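PDB 4HMW: dihydrophenazinedicarboxylate synthase from Burkholderia, which catalyses, with bound FMN and molecular oxygen, several of the oxidations that complete the core of phenazine antibiotics, releasing hydrogen peroxide. Local coordinates for residues V18-Y23 with K35-T40; A39-A44 with L102-T107; A189-S192 with H196-L199. All blocks are in the same frame, centred on the assembly; numbering follows the deposited sequence.

Contact 1. Residues V18-Y23 with K35-T40; sequences VLFPEY and KRWLAT
Phe20 and Trp37 form an edge-to-face (T-shaped) aromatic pair that ties the N-terminal loop of this FMN-binding split-barrel protein to helix 30-43. From Leu19 the carbonyl oxygen takes part, accepting a weak bond from a water. Phe20 follows, with CG anti to the backbone N (chi1 -176°), which drops the ring beside the helix. Trp37 points the edge of its six-membered ring at the phenyl face: CZ2 stands over the ring centre, 3.6 Å from Phe20 CZ, with the planes at 68°. CB of Tyr23 covers the opposite face, and Phe187 adds a further edge-to-face partner to Trp37. Large flat residues suit this place because they fill the space between loop and helix while the indole N-H remains available to the bridging water. Glu22 comes next, its chain bent at chi2, which turns the carboxylate toward the helix. The two oxygens have different partners. In a salt bridge, OE2 uses its anti lone pair to accept from Arg36 NH1 at 3.0 Å, nearly in the guanidinium plane; the extended arginine chain spans the distance from the helix. Glu22 OE1 accepts a 2.6 Å bond from the water, which in turn accepts from Trp37 NE1 at 2.9 Å.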
loop_
_atom_site.group_PDB
_atom_site.type_symbol
_atom_site.label_atom_id
_atom_site.label_comp_id
_atom_site.label_asym_id
_atom_site.label_seq_id
_atom_site.Cartn_x
_atom_site.Cartn_y
_atom_site.Cartn_z
ATOM N N VAL B 18 1.571 -19.281 -9.725
ATOM C CA VAL B 18 2.972 -19.481 -9.409
ATOM C C VAL B 18 3.099 -20.579 -8.353
ATOM O O VAL B 18 2.158 -20.872 -7.626
ATOM C CB VAL B 18 3.711 -18.224 -9.018
ATOM C CG1 VAL B 18 3.486 -17.168 -10.130
ATOM C CG2 VAL B 18 3.320 -17.769 -7.625
ATOM N N LEU B 19 4.257 -21.222 -8.312
ATOM C CA LEU B 19 4.443 -22.318 -7.394
ATOM C C LEU B 19 4.582 -21.744 -5.989
ATOM O O LEU B 19 5.163 -20.670 -5.790
ATOM C CB LEU B 19 5.704 -23.086 -7.722
ATOM C CG LEU B 19 5.732 -24.491 -7.137
ATOM C CD1 LEU B 19 4.922 -25.461 -8.002
ATOM C CD2 LEU B 19 7.215 -24.967 -6.947
ATOM N N PHE B 20 4.099 -22.482 -5.015
ATOM C CA PHE B 20 4.065 -21.986 -3.626
ATOM C C PHE B 20 3.999 -23.246 -2.756
ATOM O O PHE B 20 3.018 -23.500 -2.088
ATOM C CB PHE B 20 2.847 -21.098 -3.465
ATOM C CG PHE B 20 2.709 -20.413 -2.102
ATOM C CD1 PHE B 20 3.716 -20.458 -1.139
ATOM C CD2 PHE B 20 1.546 -19.713 -1.809
ATOM C CE1 PHE B 20 3.552 -19.815 0.076
ATOM C CE2 PHE B 20 1.381 -19.081 -0.595
ATOM C CZ PHE B 20 2.387 -19.138 0.360
ATOM N N PRO B 21 5.072 -24.025 -2.759
ATOM C CA PRO B 21 5.025 -25.288 -2.010
ATOM C C PRO B 21 4.933 -25.046 -0.516
ATOM O O PRO B 21 4.401 -25.912 0.187
ATOM C CB PRO B 21 6.340 -25.983 -2.388
ATOM C CG PRO B 21 7.210 -24.922 -2.943
ATOM C CD PRO B 21 6.277 -23.930 -3.592
ATOM N N GLU B 22 5.391 -23.884 -0.055
ATOM C CA GLU B 22 5.333 -23.527 1.371
ATOM C C GLU B 22 3.911 -23.319 1.896
ATOM O O GLU B 22 3.678 -23.285 3.118
ATOM C CB GLU B 22 6.158 -22.265 1.615
ATOM C CG GLU B 22 7.624 -22.434 1.298
ATOM C CD GLU B 22 8.014 -22.076 -0.151
ATOM O OE1 GLU B 22 7.106 -21.815 -1.001
ATOM O OE2 GLU B 22 9.248 -22.066 -0.418
ATOM N N TYR B 23 2.947 -23.174 0.993
ATOM C CA TYR B 23 1.562 -23.029 1.413
ATOM C C TYR B 23 1.147 -24.242 2.225
ATOM O O TYR B 23 0.460 -24.111 3.225
ATOM C CB TYR B 23 0.700 -22.868 0.172
ATOM C CG TYR B 23 -0.806 -22.804 0.326
ATOM C CD1 TYR B 23 -1.458 -21.745 1.007
ATOM C CD2 TYR B 23 -1.589 -23.740 -0.296
ATOM C CE1 TYR B 23 -2.824 -21.690 1.092
ATOM C CE2 TYR B 23 -2.956 -23.663 -0.238
ATOM C CZ TYR B 23 -3.581 -22.663 0.444
ATOM O OH TYR B 23 -4.978 -22.680 0.429
ATOM N N LYS B 35 12.180 -13.707 2.139
ATOM C CA LYS B 35 13.398 -13.675 1.347
ATOM C C LYS B 35 13.329 -14.572 0.127
ATOM O O LYS B 35 13.867 -14.225 -0.939
ATOM C CB LYS B 35 14.614 -14.010 2.193
ATOM C CG LYS B 35 14.933 -12.964 3.256
ATOM C CD LYS B 35 16.236 -13.322 4.012
ATOM C CE LYS B 35 16.514 -12.286 5.058
ATOM N NZ LYS B 35 17.537 -12.741 6.011
ATOM N N ARG B 36 12.697 -15.734 0.277
ATOM C CA ARG B 36 12.596 -16.655 -0.857
ATOM C C ARG B 36 11.758 -16.017 -1.950
ATOM O O ARG B 36 12.109 -16.060 -3.128
ATOM C CB ARG B 36 11.956 -17.977 -0.435
ATOM C CG ARG B 36 12.869 -18.932 0.302
ATOM C CD ARG B 36 12.160 -20.277 0.538
ATOM N NE ARG B 36 12.791 -20.992 1.637
ATOM C CZ ARG B 36 12.257 -22.031 2.259
ATOM N NH1 ARG B 36 11.078 -22.489 1.874
ATOM N NH2 ARG B 36 12.919 -22.610 3.268
ATOM N N TRP B 37 10.628 -15.409 -1.548
ATOM C CA TRP B 37 9.755 -14.769 -2.482
ATOM C C TRP B 37 10.433 -13.610 -3.203
ATOM O O TRP B 37 10.238 -13.447 -4.420
ATOM C CB TRP B 37 8.411 -14.338 -1.841
ATOM C CG TRP B 37 7.402 -15.425 -1.779
ATOM C CD1 TRP B 37 7.637 -16.768 -1.754
ATOM C CD2 TRP B 37 5.966 -15.270 -1.768
ATOM N NE1 TRP B 37 6.446 -17.459 -1.767
ATOM C CE2 TRP B 37 5.405 -16.571 -1.762
ATOM C CE3 TRP B 37 5.126 -14.174 -1.794
ATOM C CZ2 TRP B 37 4.017 -16.792 -1.781
ATOM C CZ3 TRP B 37 3.752 -14.383 -1.779
ATOM C CH2 TRP B 37 3.210 -15.687 -1.780
ATOM N N LEU B 38 11.209 -12.810 -2.475
ATOM C CA LEU B 38 11.912 -11.693 -3.096
ATOM C C LEU B 38 12.960 -12.195 -4.101
ATOM O O LEU B 38 13.174 -11.590 -5.159
ATOM C CB LEU B 38 12.611 -10.804 -2.050
ATOM C CG LEU B 38 11.626 -9.820 -1.424
ATOM C CD1 LEU B 38 12.071 -9.377 -0.084
ATOM C CD2 LEU B 38 11.462 -8.599 -2.330
ATOM N N ALA B 39 13.593 -13.308 -3.782
ATOM C CA ALA B 39 14.625 -13.839 -4.699
ATOM C C ALA B 39 13.931 -14.364 -5.962
ATOM O O ALA B 39 14.427 -14.162 -7.087
ATOM C CB ALA B 39 15.403 -14.892 -4.037
ATOM N N THR B 40 12.767 -14.989 -5.798
ATOM C CA THR B 40 12.068 -15.510 -6.968
ATOM C C THR B 40 11.532 -14.345 -7.810
ATOM O O THR B 40 11.485 -14.417 -9.057
ATOM C CB THR B 40 10.936 -16.455 -6.556
ATOM O OG1 THR B 40 11.501 -17.586 -5.889
ATOM C CG2 THR B 40 10.133 -16.909 -7.750
HETATM O O HOH W 1 6.954 -20.047 -2.907
#

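Contact 2. Residues A39-A44 with L102-T107; sequences ATADVA and LYWRET
Ala41 sets its methyl over the face of the Trp104 indole, a CH-pi contact by which the C-terminal end of helix 30-43 packs against strand 97-104 of the split barrel. The strand belongs to the antiparallel sheet, and the helix lies on it at the point where the chain leaves Trp104 for the turn leading into strand 109-119.

Trp104 supplies the flat surface for one half of the contact; Ala44 and Thr107 make the other. Its CB points toward the helix, and CG lies anti to the carbonyl carbon (chi1 -56°), which lays the indole beneath the helix. CD2 and CE2, the atoms shared by the two rings, are 4.1 and 4.2 Å from Ala41 CB. Further out the fit closes: CE3 lies 3.9 Å from Ala41 CB and CZ3 only 3.7 Å. At the far end CH2 is 3.9 Å from the same Ala41 CB, and CZ2 4.1 Å. The methyl stands 9° off the normal through the centroid of the six-membered ring, so all six of its carbons share the contact. Alanine suits this position because its short side chain lets the helix come close to a broad aromatic face. On the five-membered ring, NE1 points elsewhere and donates to the carbonyl of Pro49, which satisfies the buried N-H. Trp37 and Leu38 of the same helix also touch this indole.

Three residues on, just past the end of the helix, Ala44 meets Thr107, where the protein chain turns after the strand. Threonine suits this buried place through its two unlike branches. OG1 sits between the backbone N and the carbonyl carbon (chi1 61°) and hydrogen-bonds to Gln109 OE1, while CG2, anti to the carbonyl carbon, is presented to the helix. That methyl touches Ala44 CB at 3.8 Å.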
loop_
_atom_site.group_PDB
_atom_site.type_symbol
_atom_site.label_atom_id
_atom_site.label_comp_id
_atom_site.label_asym_id
_atom_site.label_seq_id
_atom_site.Cartn_x
_atom_site.Cartn_y
_atom_site.Cartn_z
ATOM N N ALA B 39 13.593 -13.308 -3.782
ATOM C CA ALA B 39 14.625 -13.839 -4.699
ATOM C C ALA B 39 13.931 -14.364 -5.962
ATOM O O ALA B 39 14.427 -14.162 -7.087
ATOM C CB ALA B 39 15.403 -14.892 -4.037
ATOM N N THR B 40 12.767 -14.989 -5.798
ATOM C CA THR B 40 12.068 -15.510 -6.968
ATOM C C THR B 40 11.532 -14.345 -7.810
ATOM O O THR B 40 11.485 -14.417 -9.057
ATOM C CB THR B 40 10.936 -16.455 -6.556
ATOM O OG1 THR B 40 11.501 -17.586 -5.889
ATOM C CG2 THR B 40 10.133 -16.909 -7.750
ATOM N N ALA B 41 11.137 -13.273 -7.122
ATOM C CA ALA B 41 10.642 -12.093 -7.809
ATOM C C ALA B 41 11.702 -11.522 -8.746
ATOM O O ALA B 41 11.390 -11.031 -9.832
ATOM C CB ALA B 41 10.133 -11.020 -6.784
ATOM N N ASP B 42 12.963 -11.574 -8.337
ATOM C CA ASP B 42 14.027 -11.123 -9.206
ATOM C C ASP B 42 14.235 -12.045 -10.422
ATOM O O ASP B 42 14.463 -11.567 -11.538
ATOM C CB ASP B 42 15.331 -10.981 -8.431
ATOM C CG ASP B 42 15.372 -9.727 -7.569
ATOM O OD1 ASP B 42 14.459 -8.849 -7.656
ATOM O OD2 ASP B 42 16.348 -9.609 -6.800
ATOM N N VAL B 43 14.142 -13.356 -10.216
ATOM C CA VAL B 43 14.171 -14.280 -11.346
ATOM C C VAL B 43 13.016 -14.030 -12.325
ATOM O O VAL B 43 13.197 -14.143 -13.551
ATOM C CB VAL B 43 14.153 -15.756 -10.862
ATOM C CG1 VAL B 43 14.065 -16.727 -12.023
ATOM C CG2 VAL B 43 15.406 -16.043 -10.018
ATOM N N ALA B 44 11.839 -13.698 -11.796
ATOM C CA ALA B 44 10.668 -13.417 -12.618
ATOM C C ALA B 44 10.690 -12.027 -13.245
ATOM O O ALA B 44 9.755 -11.660 -13.956
ATOM C CB ALA B 44 9.392 -13.575 -11.790
ATOM N N LEU B 102 3.609 -5.386 -0.094
ATOM C CA LEU B 102 4.271 -5.586 -1.403
ATOM C C LEU B 102 3.272 -6.222 -2.336
ATOM O O LEU B 102 2.496 -7.084 -1.917
ATOM C CB LEU B 102 5.467 -6.534 -1.262
ATOM C CG LEU B 102 6.607 -6.098 -0.362
ATOM C CD1 LEU B 102 7.692 -7.193 -0.152
ATOM C CD2 LEU B 102 7.218 -4.832 -0.938
ATOM N N TYR B 103 3.275 -5.804 -3.598
ATOM C CA TYR B 103 2.380 -6.396 -4.578
ATOM C C TYR B 103 3.076 -6.429 -5.895
ATOM O O TYR B 103 3.498 -5.385 -6.419
ATOM C CB TYR B 103 1.023 -5.657 -4.711
ATOM C CG TYR B 103 0.196 -6.154 -5.883
ATOM C CD1 TYR B 103 -0.013 -7.517 -6.052
ATOM C CD2 TYR B 103 -0.426 -5.267 -6.781
ATOM C CE1 TYR B 103 -0.763 -8.002 -7.120
ATOM C CE2 TYR B 103 -1.188 -5.741 -7.860
ATOM C CZ TYR B 103 -1.343 -7.106 -8.020
ATOM O OH TYR B 103 -2.057 -7.598 -9.082
ATOM N N TRP B 104 3.169 -7.638 -6.434
ATOM C CA TRP B 104 3.887 -7.910 -7.681
ATOM C C TRP B 104 2.908 -8.361 -8.761
ATOM O O TRP B 104 2.463 -9.503 -8.771
ATOM C CB TRP B 104 4.932 -8.983 -7.432
ATOM C CG TRP B 104 5.886 -8.648 -6.331
ATOM C CD1 TRP B 104 6.292 -7.404 -5.920
ATOM C CD2 TRP B 104 6.554 -9.590 -5.473
ATOM N NE1 TRP B 104 7.179 -7.517 -4.860
ATOM C CE2 TRP B 104 7.352 -8.849 -4.562
ATOM C CE3 TRP B 104 6.531 -10.981 -5.370
ATOM C CZ2 TRP B 104 8.127 -9.461 -3.585
ATOM C CZ3 TRP B 104 7.310 -11.597 -4.399
ATOM C CH2 TRP B 104 8.070 -10.834 -3.490
ATOM N N ARG B 105 2.590 -7.451 -9.674
ATOM C CA ARG B 105 1.604 -7.723 -10.705
ATOM C C ARG B 105 2.037 -8.901 -11.578
ATOM O O ARG B 105 1.189 -9.691 -12.047
ATOM C CB ARG B 105 1.412 -6.472 -11.589
ATOM C CG ARG B 105 0.709 -5.343 -10.881
ATOM C CD ARG B 105 1.136 -3.968 -11.424
ATOM N NE ARG B 105 0.256 -2.866 -11.022
ATOM C CZ ARG B 105 0.350 -2.244 -9.854
ATOM N NH1 ARG B 105 1.268 -2.615 -8.977
ATOM N NH2 ARG B 105 -0.448 -1.227 -9.573
ATOM N N GLU B 106 3.340 -9.031 -11.795
ATOM C CA GLU B 106 3.856 -10.027 -12.747
ATOM C C GLU B 106 3.637 -11.463 -12.290
ATOM O O GLU B 106 3.462 -12.338 -13.116
ATOM C CB GLU B 106 5.357 -9.811 -13.018
ATOM C CG GLU B 106 5.701 -8.520 -13.723
ATOM C CD GLU B 106 6.022 -7.366 -12.766
ATOM O OE1 GLU B 106 5.545 -7.372 -11.598
ATOM O OE2 GLU B 106 6.773 -6.446 -13.203
ATOM N N THR B 107 3.637 -11.700 -10.975
ATOM C CA THR B 107 3.460 -13.027 -10.428
ATOM C C THR B 107 2.181 -13.218 -9.637
ATOM O O THR B 107 1.948 -14.297 -9.108
ATOM C CB THR B 107 4.600 -13.380 -9.487
ATOM O OG1 THR B 107 4.601 -12.434 -8.414
ATOM C CG2 THR B 107 5.966 -13.317 -10.209
#

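Contact 3. Residues A189-S192 with H196-L199; sequences AASS and HRRL. With FMN (flavin mononucleotide), chain C.
The guanidinium of Arg197 has the methyl of Ala189 over one face and the carbonyl oxygen of Ala190 at its edge, while the imidazole of His196 receives Ser191 N at its edge. A third flat group, the guanidinium of Arg198, carries FMN O3' over one face and a phosphate oxygen at its edge. These groups belong to the antiparallel hairpin between strands 184-189 and 197-204, whose bridge between these segments, next to the connecting loop, is the hydrogen-bonded pair Ala189 and Arg197. Its two backbone bonds run from Ala189 N to Arg197 O (2.9 Å) and from Arg197 N to Ala189 O (3.0 Å).

Beyond that bridge, side chains take over the pairing. Arg197 bends at chi2 (77°) and chi3 (54°), which brings the guanidinium back over Ala189 and Ala190. Its NE gives Ala189 O a second donor at 3.2 Å, reaching it from the face of the carbonyl plane opposite to the backbone N-H. NH2 donates to Ala190 O at 3.0 Å from above that carbonyl plane, and also to Val18 O of the N-terminal loop. From the neighbouring residue, His196 ND1 accepts from Ser191 N at 3.1 Å, the donor lying in the ring plane. The small side chains of Ala189 and Ala190 probably let Arg197 and His196 come close to the backbone.

Arg198 turns to the cofactor. NH2 donates to FMN O2P at 2.9 Å along a nearly straight bond (168°), Glu186 holds NE in a salt bridge, and NH1 reaches Ser146 of the second subunit. The in-plane bond from Ser191 N helps to fix the turn of the His196 ring, and the positive charge of Arg198 probably helps to offset the negative charge of the FMN phosphate at the subunit interface.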
loop_
_atom_site.group_PDB
_atom_site.type_symbol
_atom_site.label_atom_id
_atom_site.label_comp_id
_atom_site.label_asym_id
_atom_site.label_seq_id
_atom_site.Cartn_x
_atom_site.Cartn_y
_atom_site.Cartn_z
ATOM N N ALA B 189 -1.032 -15.622 -3.066
ATOM C CA ALA B 189 -0.641 -15.922 -4.437
ATOM C C ALA B 189 -1.874 -16.293 -5.234
ATOM O O ALA B 189 -2.587 -17.219 -4.901
ATOM C CB ALA B 189 0.368 -17.026 -4.481
ATOM N N ALA B 190 -2.089 -15.570 -6.315
ATOM C CA ALA B 190 -3.280 -15.732 -7.149
ATOM C C ALA B 190 -3.315 -17.119 -7.788
ATOM O O ALA B 190 -2.273 -17.707 -8.142
ATOM C CB ALA B 190 -3.294 -14.674 -8.248
ATOM N N SER B 191 -4.537 -17.608 -7.970
ATOM C CA SER B 191 -4.826 -18.879 -8.642
ATOM C C SER B 191 -5.816 -18.621 -9.731
ATOM O O SER B 191 -6.768 -17.875 -9.536
ATOM C CB SER B 191 -5.486 -19.837 -7.684
ATOM O OG SER B 191 -4.637 -20.138 -6.605
ATOM N N SER B 192 -5.632 -19.263 -10.878
ATOM C CA SER B 192 -6.591 -19.059 -11.962
ATOM C C SER B 192 -8.010 -19.538 -11.633
ATOM O O SER B 192 -8.963 -19.016 -12.222
ATOM C CB SER B 192 -6.084 -19.658 -13.270
ATOM O OG SER B 192 -5.936 -21.061 -13.155
ATOM N N HIS B 196 -7.457 -18.467 -4.257
ATOM C CA HIS B 196 -6.098 -17.973 -4.080
ATOM C C HIS B 196 -5.448 -18.607 -2.857
ATOM O O HIS B 196 -6.145 -18.942 -1.892
ATOM C CB HIS B 196 -6.158 -16.452 -3.913
ATOM C CG HIS B 196 -6.903 -15.773 -5.005
ATOM N ND1 HIS B 196 -6.608 -15.994 -6.330
ATOM C CD2 HIS B 196 -7.944 -14.912 -4.988
ATOM C CE1 HIS B 196 -7.411 -15.267 -7.089
ATOM N NE2 HIS B 196 -8.243 -14.609 -6.298
ATOM N N ARG B 197 -4.120 -18.741 -2.884
ATOM C CA ARG B 197 -3.354 -19.304 -1.776
ATOM C C ARG B 197 -3.077 -18.201 -0.790
ATOM O O ARG B 197 -2.459 -17.209 -1.147
ATOM C CB ARG B 197 -2.001 -19.850 -2.265
ATOM C CG ARG B 197 -2.046 -21.185 -2.924
ATOM C CD ARG B 197 -2.568 -21.185 -4.348
ATOM N NE ARG B 197 -1.918 -20.275 -5.299
ATOM C CZ ARG B 197 -0.812 -20.523 -5.994
ATOM N NH1 ARG B 197 -0.105 -21.626 -5.810
ATOM N NH2 ARG B 197 -0.403 -19.622 -6.859
ATOM N N ARG B 198 -3.517 -18.393 0.448
ATOM C CA ARG B 198 -3.375 -17.382 1.504
ATOM C C ARG B 198 -2.802 -18.035 2.729
ATOM O O ARG B 198 -3.409 -18.917 3.297
ATOM C CB ARG B 198 -4.725 -16.775 1.869
ATOM C CG ARG B 198 -5.452 -16.060 0.709
ATOM C CD ARG B 198 -6.657 -15.317 1.244
ATOM N NE ARG B 198 -6.254 -14.243 2.149
ATOM C CZ ARG B 198 -7.093 -13.488 2.870
ATOM N NH1 ARG B 198 -8.399 -13.698 2.817
ATOM N NH2 ARG B 198 -6.598 -12.522 3.652
ATOM N N LEU B 199 -1.600 -17.612 3.118
ATOM C CA LEU B 199 -0.915 -18.160 4.274
ATOM C C LEU B 199 -0.638 -17.040 5.242
ATOM O O LEU B 199 0.117 -16.097 4.947
ATOM C CB LEU B 199 0.420 -18.797 3.832
ATOM C CG LEU B 199 1.263 -19.411 4.955
ATOM C CD1 LEU B 199 0.594 -20.640 5.577
ATOM C CD2 LEU B 199 2.641 -19.782 4.394
HETATM N N1 FMN C . -10.523 -8.304 -2.201
HETATM C C2 FMN C . -11.767 -7.756 -2.050
HETATM O O2 FMN C . -12.457 -8.044 -1.088
HETATM N N3 FMN C . -12.223 -6.837 -2.957
HETATM C C4 FMN C . -11.468 -6.507 -4.057
HETATM O O4 FMN C . -11.921 -5.670 -4.863
HETATM C C4A FMN C . -10.216 -7.082 -4.232
HETATM N N5 FMN C . -9.453 -6.789 -5.350
HETATM C C5A FMN C . -8.184 -7.362 -5.462
HETATM C C6 FMN C . -7.410 -7.045 -6.557
HETATM C C7 FMN C . -6.139 -7.568 -6.689
HETATM C C7M FMN C . -5.344 -7.194 -7.890
HETATM C C8 FMN C . -5.650 -8.454 -5.737
HETATM C C8M FMN C . -4.272 -9.018 -5.847
HETATM C C9 FMN C . -6.422 -8.773 -4.636
HETATM C C9A FMN C . -7.710 -8.265 -4.513
HETATM N N10 FMN C . -8.536 -8.592 -3.406
HETATM C C10 FMN C . -9.766 -7.996 -3.291
HETATM C "C1'" FMN C . -8.140 -9.537 -2.329
HETATM C "C2'" FMN C . -7.515 -8.797 -1.143
HETATM O "O2'" FMN C . -6.178 -8.368 -1.435
HETATM C "C3'" FMN C . -7.490 -9.651 0.126
HETATM O "O3'" FMN C . -6.781 -10.839 -0.160
HETATM C "C4'" FMN C . -8.910 -9.944 0.646
HETATM O "O4'" FMN C . -9.765 -8.863 0.325
HETATM C "C5'" FMN C . -8.907 -10.290 2.127
HETATM O "O5'" FMN C . -8.294 -9.258 2.870
HETATM P P FMN C . -8.437 -9.182 4.458
HETATM O O1P FMN C . -9.844 -8.718 4.783
HETATM O O2P FMN C . -8.191 -10.591 5.018
HETATM O O3P FMN C . -7.441 -8.159 4.889
#

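How the contacts relate
Contacts 1 and 2 both use helix 30-43, sharing Ala39 and Thr40, and meet where Trp37 O approaches Trp104 CZ3. Contact 2 is fully buried and its cross-segment chemistry is apolar, methyls against an indole and a threonine. Contact 1 is partly buried: aromatic inside, with a salt bridge and a bridging water toward the surface. Contact 3, also largely buried, is instead dominated by hydrogen bonds to backbone atoms and reaches the cofactor. Contact 1 touches contact 3 through its loop segment, where Phe20 and Tyr23 pack on Arg197. Contacts 2 and 3 do not touch, though both reach the same antiparallel sheet.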